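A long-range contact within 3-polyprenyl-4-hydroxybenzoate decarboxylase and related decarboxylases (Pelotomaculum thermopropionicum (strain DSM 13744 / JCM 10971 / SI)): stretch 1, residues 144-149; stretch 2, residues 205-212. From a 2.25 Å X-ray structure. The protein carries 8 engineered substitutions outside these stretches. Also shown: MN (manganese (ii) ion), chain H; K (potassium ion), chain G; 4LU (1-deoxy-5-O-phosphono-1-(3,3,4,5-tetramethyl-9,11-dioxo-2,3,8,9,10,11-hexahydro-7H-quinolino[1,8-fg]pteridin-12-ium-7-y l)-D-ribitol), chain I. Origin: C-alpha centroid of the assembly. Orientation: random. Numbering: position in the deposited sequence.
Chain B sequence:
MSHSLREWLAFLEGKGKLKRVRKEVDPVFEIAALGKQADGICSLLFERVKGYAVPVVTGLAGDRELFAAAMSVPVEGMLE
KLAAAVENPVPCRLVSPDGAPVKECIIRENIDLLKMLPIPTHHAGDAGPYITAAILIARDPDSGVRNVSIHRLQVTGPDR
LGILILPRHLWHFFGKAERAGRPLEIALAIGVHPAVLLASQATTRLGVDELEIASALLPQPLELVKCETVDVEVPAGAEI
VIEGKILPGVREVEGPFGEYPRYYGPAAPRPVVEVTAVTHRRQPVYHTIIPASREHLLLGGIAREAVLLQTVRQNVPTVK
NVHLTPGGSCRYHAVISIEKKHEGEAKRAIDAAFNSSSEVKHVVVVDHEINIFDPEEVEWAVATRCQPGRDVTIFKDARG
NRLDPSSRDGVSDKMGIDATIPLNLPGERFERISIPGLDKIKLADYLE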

# COMPACT_ATOMS: atom_id res chain seq x y z
N GLY B 144 -43.25 0.51 18.67
CA GLY B 144 -42.47 0.88 19.86
C GLY B 144 -41.01 0.42 19.95
O GLY B 144 -40.35 0.72 20.92
N VAL B 145 -40.51 -0.34 18.99
CA VAL B 145 -39.12 -0.78 19.04
C VAL B 145 -38.10 0.38 18.85
O VAL B 145 -38.37 1.37 18.15
CB VAL B 145 -38.82 -1.90 18.01
CG1 VAL B 145 -39.67 -3.13 18.30
CG2 VAL B 145 -38.97 -1.40 16.56
N ARG B 146 -36.95 0.23 19.50
CA ARG B 146 -35.89 1.22 19.49
C ARG B 146 -34.84 0.91 18.42
O ARG B 146 -34.43 -0.24 18.26
CB ARG B 146 -35.22 1.25 20.85
CG ARG B 146 -34.31 2.45 21.04
CD ARG B 146 -34.15 2.72 22.53
NE ARG B 146 -33.62 1.54 23.22
CZ ARG B 146 -33.65 1.34 24.54
NH1 ARG B 146 -34.15 2.23 25.37
NH2 ARG B 146 -33.12 0.25 25.03
N ASN B 147 -34.39 1.96 17.72
CA ASN B 147 -33.29 1.89 16.77
C ASN B 147 -32.25 2.99 17.03
O ASN B 147 -32.59 4.09 17.44
CB ASN B 147 -33.85 2.04 15.35
CG ASN B 147 -32.86 1.60 14.27
OD1 ASN B 147 -32.71 0.40 14.00
ND2 ASN B 147 -32.20 2.59 13.59
N VAL B 148 -30.99 2.69 16.72
CA VAL B 148 -29.91 3.65 16.78
C VAL B 148 -29.19 3.65 15.41
O VAL B 148 -28.92 2.61 14.85
CB VAL B 148 -28.92 3.25 17.87
CG1 VAL B 148 -27.84 4.30 18.05
CG2 VAL B 148 -29.67 2.92 19.17
N SER B 149 -28.89 4.83 14.90
CA SER B 149 -28.08 5.02 13.70
C SER B 149 -27.33 6.36 13.77
O SER B 149 -27.63 7.21 14.62
CB SER B 149 -28.99 4.99 12.43
OG SER B 149 -30.20 5.71 12.65
N ARG B 205 -32.14 -7.06 11.06
CA ARG B 205 -33.54 -7.09 10.64
C ARG B 205 -34.28 -6.04 11.48
O ARG B 205 -33.74 -5.52 12.46
CB ARG B 205 -34.15 -8.51 10.73
CG ARG B 205 -35.02 -8.78 11.96
CD ARG B 205 -34.70 -10.11 12.62
NE ARG B 205 -35.05 -10.03 14.04
CZ ARG B 205 -34.45 -10.68 15.04
NH1 ARG B 205 -33.44 -11.52 14.82
NH2 ARG B 205 -34.90 -10.49 16.28
N LEU B 206 -35.52 -5.77 11.11
CA LEU B 206 -36.18 -4.50 11.45
C LEU B 206 -36.33 -4.14 12.95
O LEU B 206 -36.44 -2.95 13.27
CB LEU B 206 -37.53 -4.43 10.72
CG LEU B 206 -38.33 -3.13 10.75
CD1 LEU B 206 -37.47 -1.92 10.38
CD2 LEU B 206 -39.52 -3.25 9.80
N GLY B 207 -36.33 -5.12 13.85
CA GLY B 207 -36.57 -4.84 15.29
C GLY B 207 -35.55 -5.25 16.35
O GLY B 207 -35.93 -5.79 17.40
N VAL B 208 -34.25 -5.02 16.12
CA VAL B 208 -33.27 -5.26 17.19
C VAL B 208 -32.57 -3.96 17.58
O VAL B 208 -32.09 -3.19 16.73
CB VAL B 208 -32.29 -6.44 16.93
CG1 VAL B 208 -31.62 -6.32 15.61
CG2 VAL B 208 -31.24 -6.54 18.03
N ASP B 209 -32.55 -3.74 18.88
CA ASP B 209 -32.17 -2.48 19.48
C ASP B 209 -30.65 -2.45 19.55
O ASP B 209 -30.00 -3.24 20.26
CB ASP B 209 -32.84 -2.38 20.86
CG ASP B 209 -32.40 -1.17 21.66
OD1 ASP B 209 -31.63 -0.33 21.16
OD2 ASP B 209 -32.85 -1.06 22.82
N GLU B 210 -30.05 -1.53 18.79
CA GLU B 210 -28.60 -1.42 18.83
C GLU B 210 -28.03 -1.03 20.18
O GLU B 210 -26.87 -1.34 20.45
CB GLU B 210 -28.08 -0.50 17.75
CG GLU B 210 -28.30 -1.11 16.38
CD GLU B 210 -29.59 -0.65 15.71
OE1 GLU B 210 -30.57 -0.20 16.38
OE2 GLU B 210 -29.57 -0.72 14.47
N LEU B 211 -28.80 -0.41 21.06
CA LEU B 211 -28.27 -0.15 22.44
C LEU B 211 -28.05 -1.46 23.23
O LEU B 211 -27.14 -1.56 24.03
CB LEU B 211 -29.20 0.79 23.21
CG LEU B 211 -29.37 2.20 22.64
CD1 LEU B 211 -30.24 3.03 23.58
CD2 LEU B 211 -28.04 2.92 22.42
N GLU B 212 -28.86 -2.46 22.94
CA GLU B 212 -28.71 -3.82 23.50
C GLU B 212 -27.53 -4.56 22.93
O GLU B 212 -26.84 -5.31 23.64
CB GLU B 212 -30.02 -4.61 23.31
CG GLU B 212 -31.13 -3.99 24.13
CD GLU B 212 -32.43 -4.77 24.15
OE1 GLU B 212 -32.68 -5.64 23.28
OE2 GLU B 212 -33.24 -4.47 25.05
MN MN H . -31.50 -0.81 13.17
K K G . -28.02 0.72 12.92
C9 4LU I . -22.43 6.31 9.61
C8 4LU I . -21.25 6.84 10.23
C7 4LU I . -20.83 8.15 10.03
C10 4LU I . -25.32 7.43 7.49
C6 4LU I . -21.51 8.96 8.94
N3 4LU I . -27.36 9.21 6.80
C2 4LU I . -27.62 7.87 6.89
C13 4LU I . -19.90 11.15 8.86
C5 4LU I . -21.21 10.44 8.58
C1 4LU I . -22.97 10.30 6.87
O2 4LU I . -28.79 7.45 6.67
N1 4LU I . -26.62 7.00 7.24
C4 4LU I . -26.11 9.74 7.02
O4 4LU I . -25.92 10.98 6.95
C4A 4LU I . -24.99 8.80 7.40
N5 4LU I . -23.67 9.26 7.69
C3 4LU I . -22.08 11.06 7.55
C12 4LU I . -21.99 11.13 9.74
C5A 4LU I . -22.79 8.44 8.46
C7M 4LU I . -19.56 8.67 10.71
C8M 4LU I . -20.55 5.89 11.16
C9A 4LU I . -23.21 7.03 8.69
N10 4LU I . -24.31 6.52 7.90
C1' 4LU I . -24.67 5.11 7.93
C2' 4LU I . -25.67 4.65 9.02
O2' 4LU I . -25.39 5.19 10.31
C3' 4LU I . -25.56 3.14 9.13
O3' 4LU I . -25.66 2.56 7.82
C4' 4LU I . -26.60 2.55 10.09
O4' 4LU I . -26.28 1.22 10.58
C5' 4LU I . -28.02 2.47 9.55
O5' 4LU I . -28.70 1.89 10.69
P 4LU I . -30.15 1.17 10.58
O2P 4LU I . -30.62 0.90 12.02
O3P 4LU I . -31.09 2.22 9.91
O1P 4LU I . -29.88 -0.12 9.80
O HOH W 1 -29.90 -2.04 11.88

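Stretch 2 approaches the strand of stretch 1 as a loop and leaves it as the first turn of a helix. Arg205 makes no contact, and the next residues touch lightly: Val145 CG2 lies 4.4 Å from Gly207 CA, and the side chain of Val208 points away. At Asp209 the contact tightens. One carboxylate serves both stretches: Asp209 OD1 accepts from Leu211 N at 2.8 Å, capping the helix, while Asp209 OD2 receives Arg146 NE at 2.7 Å and Arg146 NH2 at 2.6 Å in a salt bridge. Aspartate suits this place because its short side chain can reach forward to the amide of Leu211 and still offer an oxygen to the guanidinium edge.

Glu210 points toward the strand, its carboxylate likewise divided. Glu210 OE1 accepts from Val148 N at 2.9 Å; Glu210 OE2 binds manganese MN at 2.3 Å and potassium K at 2.6 Å. Asn147 OD1 binds MN at 1.9 Å, and Val148 O binds K at 2.9 Å, so the cations hold together oxygens that could not hydrogen-bond to one another. The prenylated flavin's phosphate oxygen O2P joins both metals.

Leu211 CG packs 3.6 Å from Val148 CG2, while its CD1 covers one guanidinium face of Arg146; leucine fills this site without needing a hydrogen-bonding partner. Glu210 and Leu211 are buried, like Asn147 and Val148; the contact covers 447 Å² in all.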